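Local coordinates for protein formate oxidase (PDB 5ZU2) that acts as an FAD-dependent formate oxidase of the GMC oxidoreductase family, probably oxidising its substrate at the bound flavin, at residues A[62-67]-A[83-88]; A[266-271]-A[509-514]. The protein carries 1 engineered substitution. All coordinates share one frame; numbering follows the deposited sequence.

Contact 1: A[62-67]-A[83-88]; sequences KYDWAY and PNTRGK. With FAD (flavin-adenine dinucleotide), chain D.
Lys88 places CG opposite its own amide (chi1 179°) and stays extended to its end, laying its methylenes across one face of the Trp65 indole. Asp64 turns its carboxylate the same way (chi1 173°), onto Thr85 and Arg86. Over the indole, Lys88 CB makes a CH-pi contact 3.6 Å from the centroid of the Trp65 five-membered ring, and Lys88 NZ forms a cation-pi contact with the six-membered ring. Tyr67 OH, which is hydrogen-bonded to Glu270, sits above the opposite face near the rim, so the indole has a neighbour on each face, which probably restricts its rotation.

The Asp64 carboxylate gathers several donors. Its OD1 accepts from Ala66 N at 2.7 Å, closing an Asx turn, and from Arg86 N at 3.1 Å; the two donors approach from opposite faces of the carboxylate plane. Asp64 OD2 lies 2.8 Å from Thr85 OG1 and also takes the amide of Asn60.

The backbones form a single bridge at Asp64 and Gly87 and an antiparallel hydrogen-bonded pair at Tyr67 and Asn84, part of the FAD-binding half of this GMC fold. Lys88 N bonds to Tyr63 O, and Trp65 N to Arg86 O, nearly straight at 168°.

At the cofactor, Trp65 NE1 makes a weak 3.3 Å hydrogen bond to the ribose O2B of FAD. Arg86 bends at chi2 and chi3; its NE donates to Thr85 O at 2.9 Å and its NH2 bonds to Phe509 O, and together they probably fix the guanidinium beside the flavin methyl C8M, 3.1 Å from Arg86 NH2.

Contact 2: A[266-271]-A[509-514]; sequences QGVFET and FHPTGT. With FAD (flavin-adenine dinucleotide), chain D.
Val268 lies crosswise to both Pro511 and Thr514, its two methyls dividing the work between them. It lies on helix 267-277, which follows strand 261-264 of the parallel, Rossmann-like sheet; the opposing segment 509-514 is a loop from the C-terminal part of the GMC fold. The chi1 of 64° wedges CG1 between the backbone N and the carbonyl carbon, a crowded position that sends this methyl to Pro511 CG at 3.5 Å. The same CG1 lies over the Phe269 ring, 3.6 Å above its centre.

Phe269 meets the proline from another direction. Although its CB points away from the loop, the ring swings back so that Phe269 CZ reaches Pro511 CB at 3.6 Å, the two side chains crossing at about a right angle. Val268 CG1 and the far end of the Phe269 ring, themselves packed together, form a joint apolar surface for CB and CG of Pro511, and Leu304 packs on both Val268 and Phe269.

Each segment also reaches FAD. Gly267, whose positive phi suits glycine, brings its CA to 3.6 Å from the pyrophosphate O3P. Gln266 OE1, hydrogen-bonded to Ser229, stands 3.0 Å from the adenine C6A, and Glu270 CG lies 3.1 Å from the adenine N7A. In the loop, the Phe509 ring turns a face to the flavin, with methyl C7M 3.5 Å above its centre, while the His510 ring presents its edge near C10.

Val268 CG2 fills the corner by Thr512 and Thr514. Pro272 has no amide hydrogen for the usual helical bond to Val268 O; instead Thr514 OG1 donates to this oxygen at 2.6 Å, in the carbonyl plane and on a lone pair, with a C=O...O angle of 126°.

Both contacts are buried against FAD, but contact 1 reaches the surface at Lys62 and Lys88, whereas every touching residue of contact 2 is buried. Contact 1 joins segments close in sequence through several backbone bonds, a carboxylate, and CH-pi and cation-pi contacts between lysine and indole; contact 2 brings together a helix and a distant loop, chiefly by apolar packing plus one hydroxyl bond. They meet directly at two probable hydrogen bonds, Tyr67 OH with Glu270 OE2 and Arg86 NH2 with Phe509 O, and Asn84 packs on Phe269. Both follow the cofactor from adenosine half to isoalloxazine: Trp65 and Gln266 at one end, Arg86 and Phe509 at the other.

Contact 1: A[62-67]-A[83-88]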
loop_
_atom_site.group_PDB
_atom_site.type_symbol
_atom_site.label_atom_id
_atom_site.label_comp_id
_atom_site.label_asym_id
_atom_site.label_seq_id
_atom_site.Cartn_x
_atom_site.Cartn_y
_atom_site.Cartn_z
ATOM N N LYS A 62 -12.304 -5.313 13.733
ATOM C CA LYS A 62 -13.408 -4.477 13.283
ATOM C C LYS A 62 -12.950 -3.369 12.350
ATOM O O LYS A 62 -13.789 -2.775 11.666
ATOM C CB LYS A 62 -14.157 -3.871 14.473
ATOM C CG LYS A 62 -13.380 -2.886 15.305
ATOM C CD LYS A 62 -14.324 -2.130 16.267
ATOM C CE LYS A 62 -15.257 -1.156 15.519
ATOM N NZ LYS A 62 -15.821 -0.052 16.395
ATOM N N TYR A 63 -11.650 -3.087 12.298
ATOM C CA TYR A 63 -11.118 -2.038 11.445
ATOM C C TYR A 63 -10.673 -2.557 10.089
ATOM O O TYR A 63 -10.059 -1.795 9.324
ATOM C CB TYR A 63 -9.968 -1.306 12.174
ATOM C CG TYR A 63 -10.379 -0.929 13.578
ATOM C CD1 TYR A 63 -11.369 0.024 13.779
ATOM C CD2 TYR A 63 -9.818 -1.558 14.703
ATOM C CE1 TYR A 63 -11.784 0.355 15.039
ATOM C CE2 TYR A 63 -10.219 -1.220 15.973
ATOM C CZ TYR A 63 -11.209 -0.260 16.136
ATOM O OH TYR A 63 -11.647 0.120 17.379
ATOM N N ASP A 64 -11.017 -3.802 9.746
ATOM C CA ASP A 64 -10.591 -4.384 8.483
ATOM C C ASP A 64 -11.825 -4.744 7.657
ATOM O O ASP A 64 -12.722 -5.449 8.143
ATOM C CB ASP A 64 -9.653 -5.587 8.760
ATOM C CG ASP A 64 -9.273 -6.379 7.509
ATOM O OD1 ASP A 64 -9.488 -5.879 6.365
ATOM O OD2 ASP A 64 -8.561 -7.418 7.663
ATOM N N TRP A 65 -11.873 -4.237 6.409
ATOM C CA TRP A 65 -12.942 -4.603 5.485
ATOM C C TRP A 65 -12.976 -6.108 5.262
ATOM O O TRP A 65 -14.041 -6.668 5.009
ATOM C CB TRP A 65 -12.777 -3.894 4.131
ATOM C CG TRP A 65 -13.124 -2.411 4.113
ATOM C CD1 TRP A 65 -12.260 -1.354 4.298
ATOM C CD2 TRP A 65 -14.418 -1.828 3.892
ATOM N NE1 TRP A 65 -12.938 -0.163 4.210
ATOM C CE2 TRP A 65 -14.262 -0.421 3.968
ATOM C CE3 TRP A 65 -15.696 -2.357 3.650
ATOM C CZ2 TRP A 65 -15.338 0.461 3.810
ATOM C CZ3 TRP A 65 -16.752 -1.484 3.491
ATOM C CH2 TRP A 65 -16.566 -0.086 3.568
ATOM N N ALA A 66 -11.829 -6.773 5.333
ATOM C CA ALA A 66 -11.768 -8.232 5.240
ATOM C C ALA A 66 -12.398 -8.751 3.940
ATOM O O ALA A 66 -13.238 -9.656 3.956
ATOM C CB ALA A 66 -12.441 -8.871 6.460
ATOM N N TYR A 67 -11.990 -8.172 2.807
ATOM C CA TYR A 67 -12.542 -8.586 1.520
ATOM C C TYR A 67 -12.158 -10.021 1.186
ATOM O O TYR A 67 -11.047 -10.472 1.478
ATOM C CB TYR A 67 -12.043 -7.678 0.385
ATOM C CG TYR A 67 -12.513 -6.250 0.480
ATOM C CD1 TYR A 67 -13.865 -5.947 0.497
ATOM C CD2 TYR A 67 -11.612 -5.205 0.527
ATOM C CE1 TYR A 67 -14.311 -4.634 0.590
ATOM C CE2 TYR A 67 -12.042 -3.890 0.611
ATOM C CZ TYR A 67 -13.391 -3.613 0.639
ATOM O OH TYR A 67 -13.827 -2.313 0.733
ATOM N N PRO A 83 -9.098 -12.791 4.972
ATOM C CA PRO A 83 -9.292 -11.418 4.507
ATOM C C PRO A 83 -8.186 -10.880 3.610
ATOM O O PRO A 83 -7.019 -11.141 3.889
ATOM C CB PRO A 83 -9.297 -10.622 5.813
ATOM C CG PRO A 83 -8.288 -11.350 6.661
ATOM C CD PRO A 83 -8.392 -12.821 6.267
ATOM N N ASN A 84 -8.556 -10.116 2.577
ATOM C CA ASN A 84 -7.639 -9.198 1.904
ATOM C C ASN A 84 -7.794 -7.840 2.586
ATOM O O ASN A 84 -8.804 -7.154 2.395
ATOM C CB ASN A 84 -7.942 -9.108 0.412
ATOM C CG ASN A 84 -6.892 -8.311 -0.350
ATOM O OD1 ASN A 84 -5.795 -8.061 0.148
ATOM N ND2 ASN A 84 -7.214 -7.939 -1.576
ATOM N N THR A 85 -6.812 -7.466 3.399
ATOM C CA THR A 85 -7.006 -6.444 4.424
ATOM C C THR A 85 -6.963 -5.035 3.837
ATOM O O THR A 85 -6.152 -4.740 2.968
ATOM C CB THR A 85 -5.945 -6.627 5.499
ATOM O OG1 THR A 85 -6.205 -7.860 6.183
ATOM C CG2 THR A 85 -5.897 -5.455 6.504
ATOM N N ARG A 86 -7.885 -4.184 4.288
ATOM C CA ARG A 86 -7.990 -2.774 3.913
ATOM C C ARG A 86 -8.587 -2.046 5.102
ATOM O O ARG A 86 -9.511 -2.559 5.736
ATOM C CB ARG A 86 -8.913 -2.540 2.700
ATOM C CG ARG A 86 -8.411 -3.001 1.336
ATOM C CD ARG A 86 -7.356 -2.065 0.869
ATOM N NE ARG A 86 -6.040 -2.675 0.928
ATOM C CZ ARG A 86 -4.929 -2.032 0.611
ATOM N NH1 ARG A 86 -4.991 -0.759 0.235
ATOM N NH2 ARG A 86 -3.761 -2.652 0.670
ATOM N N GLY A 87 -8.108 -0.832 5.360
ATOM C CA GLY A 87 -8.521 -0.120 6.558
ATOM C C GLY A 87 -9.948 0.378 6.449
ATOM O O GLY A 87 -10.346 0.950 5.428
ATOM N N LYS A 88 -10.727 0.157 7.507
ATOM C CA LYS A 88 -12.100 0.642 7.640
ATOM C C LYS A 88 -12.143 1.420 8.955
ATOM O O LYS A 88 -12.415 0.853 10.024
ATOM C CB LYS A 88 -13.080 -0.512 7.604
ATOM C CG LYS A 88 -14.535 -0.115 7.749
ATOM C CD LYS A 88 -15.460 -1.323 7.532
ATOM C CE LYS A 88 -16.914 -0.933 7.797
ATOM N NZ LYS A 88 -17.878 -2.017 7.470
HETATM P PA FAD D . -7.392 3.774 1.834
HETATM O O1A FAD D . -7.737 2.367 2.033
HETATM O O2A FAD D . -6.266 4.284 2.722
HETATM O O5B FAD D . -8.678 4.749 2.061
HETATM C C5B FAD D . -10.004 4.385 1.615
HETATM C C4B FAD D . -10.983 4.915 2.636
HETATM O O4B FAD D . -12.323 4.925 2.086
HETATM C C3B FAD D . -11.057 4.125 3.945
HETATM O O3B FAD D . -11.098 4.980 5.083
HETATM C C2B FAD D . -12.378 3.367 3.814
HETATM O O2B FAD D . -12.981 3.033 5.068
HETATM C C1B FAD D . -13.209 4.378 3.032
HETATM N N9A FAD D . -14.333 3.776 2.324
HETATM C C8A FAD D . -14.247 2.762 1.413
HETATM N N7A FAD D . -15.400 2.393 0.912
HETATM C C5A FAD D . -16.317 3.199 1.562
HETATM C C6A FAD D . -17.720 3.292 1.479
HETATM N N6A FAD D . -18.463 2.520 0.678
HETATM N N1A FAD D . -18.335 4.221 2.250
HETATM C C2A FAD D . -17.587 4.985 3.049
HETATM N N3A FAD D . -16.261 4.982 3.218
HETATM C C4A FAD D . -15.678 4.057 2.442
HETATM N N1 FAD D . 2.091 0.732 2.026
HETATM C C2 FAD D . 3.394 1.079 2.245
HETATM O O2 FAD D . 3.940 1.983 1.595
HETATM N N3 FAD D . 4.134 0.405 3.226
HETATM C C4 FAD D . 3.673 -0.632 4.036
HETATM O O4 FAD D . 4.422 -1.164 4.861
HETATM C C4X FAD D . 2.278 -0.981 3.789
HETATM N N5 FAD D . 1.749 -1.951 4.499
HETATM C C5X FAD D . 0.428 -2.282 4.266
HETATM C C6 FAD D . -0.150 -3.295 5.039
HETATM C C7 FAD D . -1.479 -3.662 4.862
HETATM C C7M FAD D . -2.063 -4.769 5.710
HETATM C C8 FAD D . -2.255 -2.994 3.895
HETATM C C8M FAD D . -3.695 -3.360 3.678
HETATM C C9 FAD D . -1.685 -1.973 3.131
HETATM C C9A FAD D . -0.352 -1.612 3.307
HETATM N N10 FAD D . 0.257 -0.568 2.569
HETATM C C10 FAD D . 1.570 -0.237 2.773
HETATM C "C1'" FAD D . -0.464 0.125 1.501
HETATM C "C2'" FAD D . -1.000 1.491 1.882
HETATM O "O2'" FAD D . -1.427 1.491 3.242
HETATM C "C3'" FAD D . -2.197 1.789 0.980
HETATM O "O3'" FAD D . -1.871 1.529 -0.383
HETATM C "C4'" FAD D . -2.776 3.197 1.082
HETATM O "O4'" FAD D . -3.052 3.476 2.458
HETATM C "C5'" FAD D . -3.991 3.313 0.186
HETATM O "O5'" FAD D . -4.576 4.619 0.359
HETATM P P FAD D . -5.936 5.005 -0.317
HETATM O O1P FAD D . -6.230 6.413 0.205
HETATM O O2P FAD D . -5.801 4.734 -1.787
HETATM O O3P FAD D . -6.986 4.006 0.319
#

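Contact 2: A[266-271]-A[509-514]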
loop_
_atom_site.group_PDB
_atom_site.type_symbol
_atom_site.label_atom_id
_atom_site.label_comp_id
_atom_site.label_asym_id
_atom_site.label_seq_id
_atom_site.Cartn_x
_atom_site.Cartn_y
_atom_site.Cartn_z
ATOM N N GLN A 266 -12.035 6.466 -2.046
ATOM C CA GLN A 266 -12.445 5.253 -1.358
ATOM C C GLN A 266 -11.483 4.106 -1.571
ATOM O O GLN A 266 -11.791 2.983 -1.176
ATOM C CB GLN A 266 -13.861 4.852 -1.760
ATOM C CG GLN A 266 -14.935 5.724 -1.096
ATOM C CD GLN A 266 -16.338 5.131 -1.222
ATOM O OE1 GLN A 266 -17.250 5.502 -0.464
ATOM N NE2 GLN A 266 -16.517 4.207 -2.174
ATOM N N GLY A 267 -10.346 4.348 -2.210
ATOM C CA GLY A 267 -9.327 3.336 -2.345
ATOM C C GLY A 267 -9.565 2.452 -3.548
ATOM O O GLY A 267 -10.631 2.459 -4.168
ATOM N N VAL A 268 -8.554 1.625 -3.835
ATOM C CA VAL A 268 -8.472 0.896 -5.102
ATOM C C VAL A 268 -9.679 -0.017 -5.349
ATOM O O VAL A 268 -10.019 -0.295 -6.509
ATOM C CB VAL A 268 -7.146 0.107 -5.152
ATOM C CG1 VAL A 268 -7.128 -0.967 -4.038
ATOM C CG2 VAL A 268 -6.971 -0.548 -6.511
ATOM N N PHE A 269 -10.343 -0.500 -4.289
ATOM C CA PHE A 269 -11.470 -1.418 -4.457
ATOM C C PHE A 269 -12.833 -0.721 -4.420
ATOM O O PHE A 269 -13.702 -1.058 -5.225
ATOM C CB PHE A 269 -11.423 -2.545 -3.403
ATOM C CG PHE A 269 -10.133 -3.361 -3.434
ATOM C CD1 PHE A 269 -9.556 -3.739 -4.650
ATOM C CD2 PHE A 269 -9.486 -3.710 -2.251
ATOM C CE1 PHE A 269 -8.366 -4.454 -4.688
ATOM C CE2 PHE A 269 -8.296 -4.418 -2.282
ATOM C CZ PHE A 269 -7.736 -4.798 -3.500
ATOM N N GLU A 270 -13.062 0.247 -3.526
ATOM C CA GLU A 270 -14.388 0.852 -3.427
ATOM C C GLU A 270 -14.579 2.060 -4.342
ATOM O O GLU A 270 -15.728 2.370 -4.707
ATOM C CB GLU A 270 -14.693 1.253 -1.981
ATOM C CG GLU A 270 -14.759 0.082 -1.003
ATOM C CD GLU A 270 -16.104 -0.680 -1.009
ATOM O OE1 GLU A 270 -17.081 -0.223 -1.622
ATOM O OE2 GLU A 270 -16.190 -1.746 -0.366
ATOM N N THR A 271 -13.497 2.763 -4.709
ATOM C CA THR A 271 -13.632 3.848 -5.679
ATOM C C THR A 271 -14.209 3.368 -7.018
ATOM O O THR A 271 -15.191 3.971 -7.483
ATOM C CB THR A 271 -12.281 4.548 -5.876
ATOM O OG1 THR A 271 -12.043 5.490 -4.818
ATOM C CG2 THR A 271 -12.230 5.244 -7.270
ATOM N N PHE A 509 0.027 -6.268 -0.281
ATOM C CA PHE A 509 -0.843 -5.190 0.192
ATOM C C PHE A 509 -0.658 -3.885 -0.569
ATOM O O PHE A 509 -0.855 -2.805 -0.001
ATOM C CB PHE A 509 -0.637 -4.954 1.695
ATOM C CG PHE A 509 -0.896 -6.185 2.551
ATOM C CD1 PHE A 509 -2.184 -6.701 2.682
ATOM C CD2 PHE A 509 0.147 -6.831 3.206
ATOM C CE1 PHE A 509 -2.443 -7.830 3.465
ATOM C CE2 PHE A 509 -0.110 -7.952 3.986
ATOM C CZ PHE A 509 -1.408 -8.455 4.109
ATOM N N HIS A 510 -0.333 -3.962 -1.870
ATOM C CA HIS A 510 -0.131 -2.738 -2.645
ATOM C C HIS A 510 -1.062 -2.582 -3.849
ATOM O O HIS A 510 -0.598 -2.175 -4.921
ATOM C CB HIS A 510 1.326 -2.678 -3.132
ATOM C CG HIS A 510 2.334 -2.909 -2.051
ATOM N ND1 HIS A 510 2.120 -2.529 -0.745
ATOM C CD2 HIS A 510 3.564 -3.464 -2.080
ATOM C CE1 HIS A 510 3.173 -2.845 -0.017
ATOM N NE2 HIS A 510 4.062 -3.417 -0.806
ATOM N N PRO A 511 -2.370 -2.808 -3.726
ATOM C CA PRO A 511 -3.218 -2.738 -4.925
ATOM C C PRO A 511 -3.378 -1.311 -5.448
ATOM O O PRO A 511 -3.452 -0.356 -4.675
ATOM C CB PRO A 511 -4.547 -3.328 -4.443
ATOM C CG PRO A 511 -4.555 -3.064 -2.990
ATOM C CD PRO A 511 -3.157 -3.169 -2.530
ATOM N N THR A 512 -3.412 -1.186 -6.785
ATOM C CA THR A 512 -3.440 0.089 -7.504
ATOM C C THR A 512 -4.235 -0.045 -8.803
ATOM O O THR A 512 -4.545 -1.149 -9.255
ATOM C CB THR A 512 -2.027 0.572 -7.872
ATOM O OG1 THR A 512 -1.505 -0.285 -8.910
ATOM C CG2 THR A 512 -1.075 0.602 -6.678
ATOM N N GLY A 513 -4.560 1.109 -9.404
ATOM C CA GLY A 513 -4.746 1.223 -10.836
ATOM C C GLY A 513 -6.160 1.156 -11.386
ATOM O O GLY A 513 -6.325 1.271 -12.607
ATOM N N THR A 514 -7.185 1.074 -10.535
ATOM C CA THR A 514 -8.532 0.753 -10.997
ATOM C C THR A 514 -9.322 1.952 -11.495
ATOM O O THR A 514 -10.456 1.758 -11.966
ATOM C CB THR A 514 -9.324 0.083 -9.880
ATOM O OG1 THR A 514 -9.189 0.866 -8.677
ATOM C CG2 THR A 514 -8.852 -1.347 -9.669
HETATM P PA FAD D . -7.392 3.774 1.834
HETATM O O1A FAD D . -7.737 2.367 2.033
HETATM O O2A FAD D . -6.266 4.284 2.722
HETATM O O5B FAD D . -8.678 4.749 2.061
HETATM C C5B FAD D . -10.004 4.385 1.615
HETATM C C4B FAD D . -10.983 4.915 2.636
HETATM O O4B FAD D . -12.323 4.925 2.086
HETATM C C3B FAD D . -11.057 4.125 3.945
HETATM O O3B FAD D . -11.098 4.980 5.083
HETATM C C2B FAD D . -12.378 3.367 3.814
HETATM O O2B FAD D . -12.981 3.033 5.068
HETATM C C1B FAD D . -13.209 4.378 3.032
HETATM N N9A FAD D . -14.333 3.776 2.324
HETATM C C8A FAD D . -14.247 2.762 1.413
HETATM N N7A FAD D . -15.400 2.393 0.912
HETATM C C5A FAD D . -16.317 3.199 1.562
HETATM C C6A FAD D . -17.720 3.292 1.479
HETATM N N6A FAD D . -18.463 2.520 0.678
HETATM N N1A FAD D . -18.335 4.221 2.250
HETATM C C2A FAD D . -17.587 4.985 3.049
HETATM N N3A FAD D . -16.261 4.982 3.218
HETATM C C4A FAD D . -15.678 4.057 2.442
HETATM N N1 FAD D . 2.091 0.732 2.026
HETATM C C2 FAD D . 3.394 1.079 2.245
HETATM O O2 FAD D . 3.940 1.983 1.595
HETATM N N3 FAD D . 4.134 0.405 3.226
HETATM C C4 FAD D . 3.673 -0.632 4.036
HETATM O O4 FAD D . 4.422 -1.164 4.861
HETATM C C4X FAD D . 2.278 -0.981 3.789
HETATM N N5 FAD D . 1.749 -1.951 4.499
HETATM C C5X FAD D . 0.428 -2.282 4.266
HETATM C C6 FAD D . -0.150 -3.295 5.039
HETATM C C7 FAD D . -1.479 -3.662 4.862
HETATM C C7M FAD D . -2.063 -4.769 5.710
HETATM C C8 FAD D . -2.255 -2.994 3.895
HETATM C C8M FAD D . -3.695 -3.360 3.678
HETATM C C9 FAD D . -1.685 -1.973 3.131
HETATM C C9A FAD D . -0.352 -1.612 3.307
HETATM N N10 FAD D . 0.257 -0.568 2.569
HETATM C C10 FAD D . 1.570 -0.237 2.773
HETATM C "C1'" FAD D . -0.464 0.125 1.501
HETATM C "C2'" FAD D . -1.000 1.491 1.882
HETATM O "O2'" FAD D . -1.427 1.491 3.242
HETATM C "C3'" FAD D . -2.197 1.789 0.980
HETATM O "O3'" FAD D . -1.871 1.529 -0.383
HETATM C "C4'" FAD D . -2.776 3.197 1.082
HETATM O "O4'" FAD D . -3.052 3.476 2.458
HETATM C "C5'" FAD D . -3.991 3.313 0.186
HETATM O "O5'" FAD D . -4.576 4.619 0.359
HETATM P P FAD D . -5.936 5.005 -0.317
HETATM O O1P FAD D . -6.230 6.413 0.205
HETATM O O2P FAD D . -5.801 4.734 -1.787
HETATM O O3P FAD D . -6.986 4.006 0.319
#